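Local structure of periplasmic sugar-binding protein (Chloroflexus aurantiacus, 4RXU) at residues G70-I83 and I92-A106. The protein binds beta-D-glucose between its two lobes and probably serves as the solute-binding component of an ABC-type sugar transporter. Residues are numbered along the deposited sequence; the frame is centred on the assembly and turned at random.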
ATOM      1  N   GLY A  70      -7.252  12.038   7.645  1.00 11.08           N
ATOM      2  CA  GLY A  70      -5.809  12.155   7.672  1.00 12.55           C
ATOM      3  C   GLY A  70      -5.281  12.788   8.933  1.00 10.21           C
ATOM      4  O   GLY A  70      -4.208  13.370   8.911  1.00 11.31           O
ATOM      5  N   SER A  71      -6.056  12.691  10.019  1.00 10.11           N
ATOM      6  CA  SER A  71      -5.701  13.281  11.310  1.00 11.37           C
ATOM      7  C   SER A  71      -5.645  12.237  12.408  1.00 10.40           C
ATOM      8  O   SER A  71      -6.662  11.612  12.727  1.00 11.28           O
ATOM      9  CB  SER A  71      -6.728  14.328  11.712  1.00 12.72           C
ATOM     10  OG  SER A  71      -6.559  14.703  13.062  1.00 12.78           O
ATOM     11  N   SER A  72      -4.487  12.118  13.059  1.00 11.20           N
ATOM     12  CA  SER A  72      -4.382  11.189  14.189  1.00 11.77           C
ATOM     13  C   SER A  72      -5.264  11.627  15.350  1.00 11.00           C
ATOM     14  O   SER A  72      -5.800  10.797  16.095  1.00 10.99           O
ATOM     15  CB  SER A  72      -2.964  11.065  14.696  1.00 12.44           C
ATOM     16  OG  SER A  72      -2.125  10.514  13.722  1.00 15.84           O
ATOM     17  N   ALA A  73      -5.439  12.933  15.509  1.00 12.55           N
ATOM     18  CA  ALA A  73      -6.277  13.401  16.588  1.00 12.31           C
ATOM     19  C   ALA A  73      -7.744  13.051  16.322  1.00 13.47           C
ATOM     20  O   ALA A  73      -8.475  12.634  17.239  1.00 12.66           O
ATOM     21  CB  ALA A  73      -6.098  14.905  16.788  1.00 14.86           C
ATOM     22  N   LYS A  74      -8.175  13.199  15.076  1.00 11.20           N
ATOM     23  CA  LYS A  74      -9.559  12.835  14.741  1.00 11.67           C
ATOM     24  C   LYS A  74      -9.737  11.321  14.836  1.00  9.00           C
ATOM     25  O   LYS A  74     -10.757  10.836  15.281  1.00 10.12           O
ATOM     26  CB  LYS A  74      -9.944  13.315  13.351  1.00  9.78           C
ATOM     27  CG  LYS A  74     -11.359  12.955  12.944  1.00 12.61           C
ATOM     28  CD  LYS A  74     -12.386  13.657  13.803  1.00 12.55           C
ATOM     29  CE  LYS A  74     -13.837  13.437  13.412  1.00 14.74           C
ATOM     30  NZ  LYS A  74     -14.235  14.079  12.150  1.00 20.74           N
ATOM     31  N   GLU A  75      -8.733  10.581  14.391  1.00  8.30           N
ATOM     32  CA  GLU A  75      -8.751   9.133  14.519  1.00 10.34           C
ATOM     33  C   GLU A  75      -9.005   8.676  15.962  1.00  9.01           C
ATOM     34  O   GLU A  75      -9.839   7.830  16.233  1.00  9.72           O
ATOM     35  CB  GLU A  75      -7.421   8.620  13.991  1.00  9.59           C
ATOM     36  CG  GLU A  75      -7.191   7.140  14.167  1.00 10.21           C
ATOM     37  CD  GLU A  75      -5.809   6.832  13.660  1.00 10.41           C
ATOM     38  OE1 GLU A  75      -4.857   6.848  14.488  1.00 12.84           O
ATOM     39  OE2 GLU A  75      -5.670   6.660  12.425  1.00 11.81           O
ATOM     40  N   LYS A  76      -8.306   9.316  16.881  1.00 10.38           N
ATOM     41  CA  LYS A  76      -8.457   8.979  18.273  1.00 13.25           C
ATOM     42  C   LYS A  76      -9.874   9.314  18.739  1.00  9.42           C
ATOM     43  O   LYS A  76     -10.476   8.511  19.461  1.00 10.23           O
ATOM     44  CB  LYS A  76      -7.407   9.664  19.155  1.00 13.34           C
ATOM     45  CG  LYS A  76      -7.458   9.164  20.587  1.00 15.98           C
ATOM     46  CD  LYS A  76      -6.386   9.791  21.436  1.00 22.39           C
ATOM     47  CE  LYS A  76      -6.219   9.064  22.763  1.00 29.67           C
ATOM     48  NZ  LYS A  76      -7.506   9.150  23.490  1.00 47.99           N
ATOM     49  N   GLU A  77     -10.391  10.470  18.334  1.00 10.89           N
ATOM     50  CA  GLU A  77     -11.777  10.829  18.609  1.00 10.66           C
ATOM     51  C   GLU A  77     -12.735   9.761  18.092  1.00 10.34           C
ATOM     52  O   GLU A  77     -13.648   9.338  18.801  1.00 11.28           O
ATOM     53  CB  GLU A  77     -12.113  12.185  17.985  1.00 13.58           C
ATOM     54  CG  GLU A  77     -11.326  13.348  18.566  1.00 20.16           C
ATOM     55  CD  GLU A  77     -12.052  14.671  18.425  1.00 26.44           C
ATOM     56  OE1 GLU A  77     -12.951  14.769  17.564  1.00 39.40           O
ATOM     57  OE2 GLU A  77     -11.722  15.614  19.174  1.00 35.03           O
ATOM     58  N   ASN A  78     -12.522   9.331  16.853  1.00 10.71           N
ATOM     59  CA  ASN A  78     -13.350   8.313  16.249  1.00 10.68           C
ATOM     60  C   ASN A  78     -13.379   7.071  17.123  1.00 11.80           C
ATOM     61  O   ASN A  78     -14.447   6.479  17.370  1.00 11.01           O
ATOM     62  CB  ASN A  78     -12.833   7.950  14.854  1.00 12.13           C
ATOM     63  CG  ASN A  78     -13.143   8.987  13.795  1.00 11.20           C
ATOM     64  OD1 ASN A  78     -12.475   8.989  12.729  1.00 15.16           O
ATOM     65  ND2 ASN A  78     -14.153   9.804  14.005  1.00 11.11           N
ATOM     66  N   VAL A  79     -12.198   6.649  17.561  1.00  9.17           N
ATOM     67  CA  VAL A  79     -12.120   5.481  18.439  1.00 11.05           C
ATOM     68  C   VAL A  79     -12.906   5.743  19.722  1.00 12.76           C
ATOM     69  O   VAL A  79     -13.658   4.889  20.185  1.00 12.17           O
ATOM     70  CB  VAL A  79     -10.664   5.089  18.719  1.00  9.76           C
ATOM     71  CG1 VAL A  79     -10.543   4.007  19.781  1.00 13.27           C
ATOM     72  CG2 VAL A  79     -10.038   4.589  17.430  1.00 11.48           C
ATOM     73  N   GLU A  80     -12.725   6.927  20.306  1.00 11.47           N
ATOM     74  CA  GLU A  80     -13.412   7.220  21.561  1.00 13.15           C
ATOM     75  C   GLU A  80     -14.942   7.207  21.393  1.00 10.70           C
ATOM     76  O   GLU A  80     -15.676   6.712  22.269  1.00 13.05           O
ATOM     77  CB  GLU A  80     -12.901   8.524  22.162  1.00 15.35           C
ATOM     78  CG  GLU A  80     -11.424   8.433  22.557  1.00 17.12           C
ATOM     79  CD  GLU A  80     -10.766   9.753  22.874  1.00 29.63           C
ATOM     80  OE1 GLU A  80     -11.140  10.771  22.268  1.00 27.60           O
ATOM     81  OE2 GLU A  80      -9.843   9.759  23.730  1.00 32.20           O
ATOM     82  N   ALA A  81     -15.417   7.695  20.247  1.00 12.06           N
ATOM     83  CA  ALA A  81     -16.859   7.721  19.954  1.00 12.75           C
ATOM     84  C   ALA A  81     -17.387   6.305  19.848  1.00 12.14           C
ATOM     85  O   ALA A  81     -18.459   5.995  20.346  1.00 15.08           O
ATOM     86  CB  ALA A  81     -17.132   8.461  18.667  1.00 15.43           C
ATOM     87  N   LEU A  82     -16.607   5.432  19.212  1.00 12.81           N
ATOM     88  CA  LEU A  82     -17.043   4.052  19.021  1.00 13.34           C
ATOM     89  C   LEU A  82     -17.064   3.299  20.356  1.00 12.17           C
ATOM     90  O   LEU A  82     -17.973   2.520  20.634  1.00 13.22           O
ATOM     91  CB  LEU A  82     -16.129   3.354  18.025  1.00 12.94           C
ATOM     92  CG  LEU A  82     -16.334   3.833  16.581  1.00 10.59           C
ATOM     93  CD1 LEU A  82     -15.214   3.299  15.686  1.00 12.10           C
ATOM     94  CD2 LEU A  82     -17.711   3.481  16.021  1.00 12.58           C
ATOM     95  N   ILE A  83     -16.052   3.548  21.182  1.00 12.17           N
ATOM     96  CA  ILE A  83     -16.013   2.979  22.543  1.00 13.84           C
ATOM     97  C   ILE A  83     -17.284   3.356  23.279  1.00 13.97           C
ATOM     98  O   ILE A  83     -17.900   2.509  23.933  1.00 15.90           O
ATOM     99  CB  ILE A  83     -14.794   3.464  23.333  1.00 15.99           C
ATOM    100  CG1 ILE A  83     -13.528   2.820  22.766  1.00 13.99           C
ATOM    101  CG2 ILE A  83     -14.950   3.142  24.818  1.00 16.80           C
ATOM    102  CD1 ILE A  83     -12.256   3.493  23.242  1.00 17.73           C
ATOM    103  N   ILE A  92      -9.247  -1.040  12.588  1.00  8.65           N
ATOM    104  CA  ILE A  92      -8.667   0.294  12.398  1.00  8.18           C
ATOM    105  C   ILE A  92      -7.446   0.290  11.477  1.00  9.09           C
ATOM    106  O   ILE A  92      -6.478  -0.431  11.733  1.00  8.03           O
ATOM    107  CB  ILE A  92      -8.312   0.982  13.748  1.00 10.24           C
ATOM    108  CG1 ILE A  92      -7.650   2.345  13.493  1.00  9.94           C
ATOM    109  CG2 ILE A  92      -7.455   0.089  14.654  1.00  8.72           C
ATOM    110  CD1 ILE A  92      -7.615   3.222  14.728  1.00 11.44           C
ATOM    111  N   CYS A  93      -7.532   1.114  10.427  1.00  8.99           N
ATOM    112  CA  CYS A  93      -6.406   1.417   9.587  1.00  7.37           C
ATOM    113  C   CYS A  93      -5.879   2.801   9.979  1.00  9.12           C
ATOM    114  O   CYS A  93      -6.544   3.800   9.727  1.00  9.72           O
ATOM    115  CB  CYS A  93      -6.784   1.367   8.124  1.00  9.25           C
ATOM    116  SG  CYS A  93      -5.419   1.829   7.072  1.00 10.27           S
ATOM    117  N   PRO A  94      -4.668   2.849  10.587  1.00  8.45           N
ATOM    118  CA  PRO A  94      -4.187   4.102  11.081  1.00  8.18           C
ATOM    119  C   PRO A  94      -3.727   5.043  10.003  1.00  8.14           C
ATOM    120  O   PRO A  94      -3.139   4.631   8.999  1.00  8.76           O
ATOM    121  CB  PRO A  94      -2.984   3.710  11.958  1.00  9.79           C
ATOM    122  CG  PRO A  94      -2.525   2.410  11.408  1.00  8.39           C
ATOM    123  CD  PRO A  94      -3.824   1.733  11.062  1.00  8.97           C
ATOM    124  N   HIS A  95      -3.964   6.324  10.235  1.00  8.30           N
ATOM    125  CA  HIS A  95      -3.302   7.320   9.404  1.00 11.59           C
ATOM    126  C   HIS A  95      -1.794   7.353   9.626  1.00 10.61           C
ATOM    127  O   HIS A  95      -1.001   7.292   8.682  1.00 10.55           O
ATOM    128  CB  HIS A  95      -3.853   8.698   9.652  1.00 12.48           C
ATOM    129  CG  HIS A  95      -3.102   9.720   8.884  1.00 22.97           C
ATOM    130  ND1 HIS A  95      -3.040   9.686   7.510  1.00 20.14           N
ATOM    131  CD2 HIS A  95      -2.269  10.702   9.284  1.00 20.48           C
ATOM    132  CE1 HIS A  95      -2.248  10.651   7.090  1.00 21.92           C
ATOM    133  NE2 HIS A  95      -1.784  11.296   8.148  1.00 18.97           N
ATOM    134  N   ASP A  96      -1.416   7.399  10.893  1.00  9.90           N
ATOM    135  CA  ASP A  96      -0.021   7.422  11.292  1.00  9.38           C
ATOM    136  C   ASP A  96       0.168   6.285  12.279  1.00  8.83           C
ATOM    137  O   ASP A  96      -0.422   6.289  13.339  1.00 10.29           O
ATOM    138  CB  ASP A  96       0.343   8.773  11.909  1.00 10.34           C
ATOM    139  CG  ASP A  96       1.792   8.849  12.355  1.00 13.65           C
ATOM    140  OD1 ASP A  96       2.334   7.893  12.972  1.00 14.34           O
ATOM    141  OD2 ASP A  96       2.401   9.890  12.104  1.00 20.08           O
ATOM    142  N   GLY A  97       0.972   5.300  11.914  1.00  9.88           N
ATOM    143  CA  GLY A  97       0.979   4.043  12.671  1.00 10.47           C
ATOM    144  C   GLY A  97       1.438   4.209  14.108  1.00  9.51           C
ATOM    145  O   GLY A  97       0.835   3.706  15.024  1.00 11.09           O
ATOM    146  N   THR A  98       2.525   4.952  14.292  1.00 10.76           N
ATOM    147  CA  THR A  98       3.047   5.181  15.624  1.00 11.67           C
ATOM    148  C   THR A  98       2.118   6.066  16.426  1.00 11.74           C
ATOM    149  O   THR A  98       1.853   5.779  17.607  1.00 13.45           O
ATOM    150  CB  THR A  98       4.446   5.774  15.572  1.00 14.96           C
ATOM    151  OG1 THR A  98       5.319   4.795  15.010  1.00 16.52           O
ATOM    152  CG2 THR A  98       4.946   6.113  16.980  1.00 18.19           C
ATOM    153  N   ALA A  99       1.614   7.121  15.797  1.00  9.21           N
ATOM    154  CA  ALA A  99       0.718   8.046  16.499  1.00 11.49           C
ATOM    155  C   ALA A  99      -0.557   7.396  16.986  1.00 10.45           C
ATOM    156  O   ALA A  99      -1.149   7.859  17.948  1.00 12.58           O
ATOM    157  CB  ALA A  99       0.339   9.214  15.628  1.00 11.12           C
ATOM    158  N   ALA A 100      -0.975   6.326  16.315  1.00  9.40           N
ATOM    159  CA  ALA A 100      -2.213   5.606  16.669  1.00  9.42           C
ATOM    160  C   ALA A 100      -2.087   4.762  17.942  1.00  8.16           C
ATOM    161  O   ALA A 100      -3.071   4.153  18.398  1.00 10.21           O
ATOM    162  CB  ALA A 100      -2.616   4.711  15.498  1.00 10.11           C
ATOM    163  N   ALA A 101      -0.879   4.695  18.513  1.00  9.90           N
ATOM    164  CA  ALA A 101      -0.710   3.912  19.729  1.00  9.33           C
ATOM    165  C   ALA A 101      -1.702   4.270  20.851  1.00 10.35           C
ATOM    166  O   ALA A 101      -2.313   3.378  21.466  1.00 10.42           O
ATOM    167  CB  ALA A 101       0.739   3.974  20.222  1.00 10.79           C
ATOM    168  N   ALA A 102      -1.886   5.560  21.113  1.00 12.68           N
ATOM    169  CA  ALA A 102      -2.765   5.966  22.229  1.00 12.05           C
ATOM    170  C   ALA A 102      -4.213   5.554  21.967  1.00 11.14           C
ATOM    171  O   ALA A 102      -4.928   5.145  22.879  1.00 11.49           O
ATOM    172  CB  ALA A 102      -2.669   7.458  22.514  1.00 13.77           C
ATOM    173  N   ALA A 103      -4.639   5.629  20.710  1.00 11.19           N
ATOM    174  CA  ALA A 103      -5.975   5.172  20.329  1.00 11.85           C
ATOM    175  C   ALA A 103      -6.191   3.683  20.589  1.00  9.66           C
ATOM    176  O   ALA A 103      -7.234   3.267  21.133  1.00 11.26           O
ATOM    177  CB  ALA A 103      -6.236   5.510  18.868  1.00 12.84           C
ATOM    178  N   ALA A 104      -5.188   2.887  20.202  1.00  9.80           N
ATOM    179  CA  ALA A 104      -5.238   1.444  20.409  1.00  9.41           C
ATOM    180  C   ALA A 104      -5.282   1.151  21.928  1.00 10.51           C
ATOM    181  O   ALA A 104      -6.031   0.305  22.406  1.00  8.89           O
ATOM    182  CB  ALA A 104      -4.026   0.784  19.748  1.00 10.57           C
ATOM    183  N   GLU A 105      -4.455   1.867  22.677  1.00 10.47           N
ATOM    184  CA  GLU A 105      -4.382   1.709  24.114  1.00 12.18           C
ATOM    185  C   GLU A 105      -5.699   2.081  24.778  1.00 10.41           C
ATOM    186  O   GLU A 105      -6.133   1.397  25.711  1.00 11.17           O
ATOM    187  CB  GLU A 105      -3.216   2.519  24.676  1.00 12.06           C
ATOM    188  CG  GLU A 105      -1.886   1.877  24.304  1.00 17.46           C
ATOM    189  CD  GLU A 105      -0.678   2.779  24.421  1.00 37.74           C
ATOM    190  OE1 GLU A 105      -0.798   3.978  24.759  1.00 43.27           O
ATOM    191  OE2 GLU A 105       0.421   2.257  24.129  1.00 29.74           O
ATOM    192  N   ALA A 106      -6.349   3.129  24.279  1.00 11.41           N
ATOM    193  CA  ALA A 106      -7.651   3.529  24.809  1.00 10.68           C
ATOM    194  C   ALA A 106      -8.697   2.451  24.559  1.00 13.98           C
ATOM    195  O   ALA A 106      -9.539   2.184  25.410  1.00 11.94           O
ATOM    196  CB  ALA A 106      -8.111   4.862  24.222  1.00 12.69           C
TER
HETATM  197  O   HOH W   1      -2.628   7.897  13.411  1.00 12.19           O
HETATM  198  O   HOH W   2      -7.721   6.234  10.765  1.00 12.27           O
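I92 leads its segment by resting CD1 against both E75 CG and V79 CG2, 3.9 Å from the latter; a branched aliphatic suits this spot. Beyond it, the carbonyl of C93 receives a water that also donates to E75 OE2. That same oxygen takes the backbone N-H of H95 on its syn lone pair, at 2.8 Å and 165°. CG of E75 stands anti to its backbone N (chi1 174°) and the chain runs on extended, carrying the carboxylate from the helix to the loop. The H95 ring lies against G70, whose CA makes a CH-pi contact over one face, 3.8 Å from the centroid; a glycine fits here because its phi is positive, and its bare CA can lie flat on the ring. A second water joins E75 OE1 to D96 N and S72 OG, so both carboxylate oxygens are engaged; an alanine in place of E75 would probably leave H95 N without its acceptor and each water with one partner fewer. D96 OD1 accepts from A99 N in an Asx motif. Small A103 lets the helices come close, its CB 4.2 Å from V79 CG2, while A106 meets I83 CD1. Helices 72-83 and 101-106 run nearly parallel, 7° apart with axes 9.2 Å from each other, as successive helices on the parallel sheet of an alpha/beta lobe; V79 also packs on strand 89-92, which pairs with strands 29-37 and 113-117.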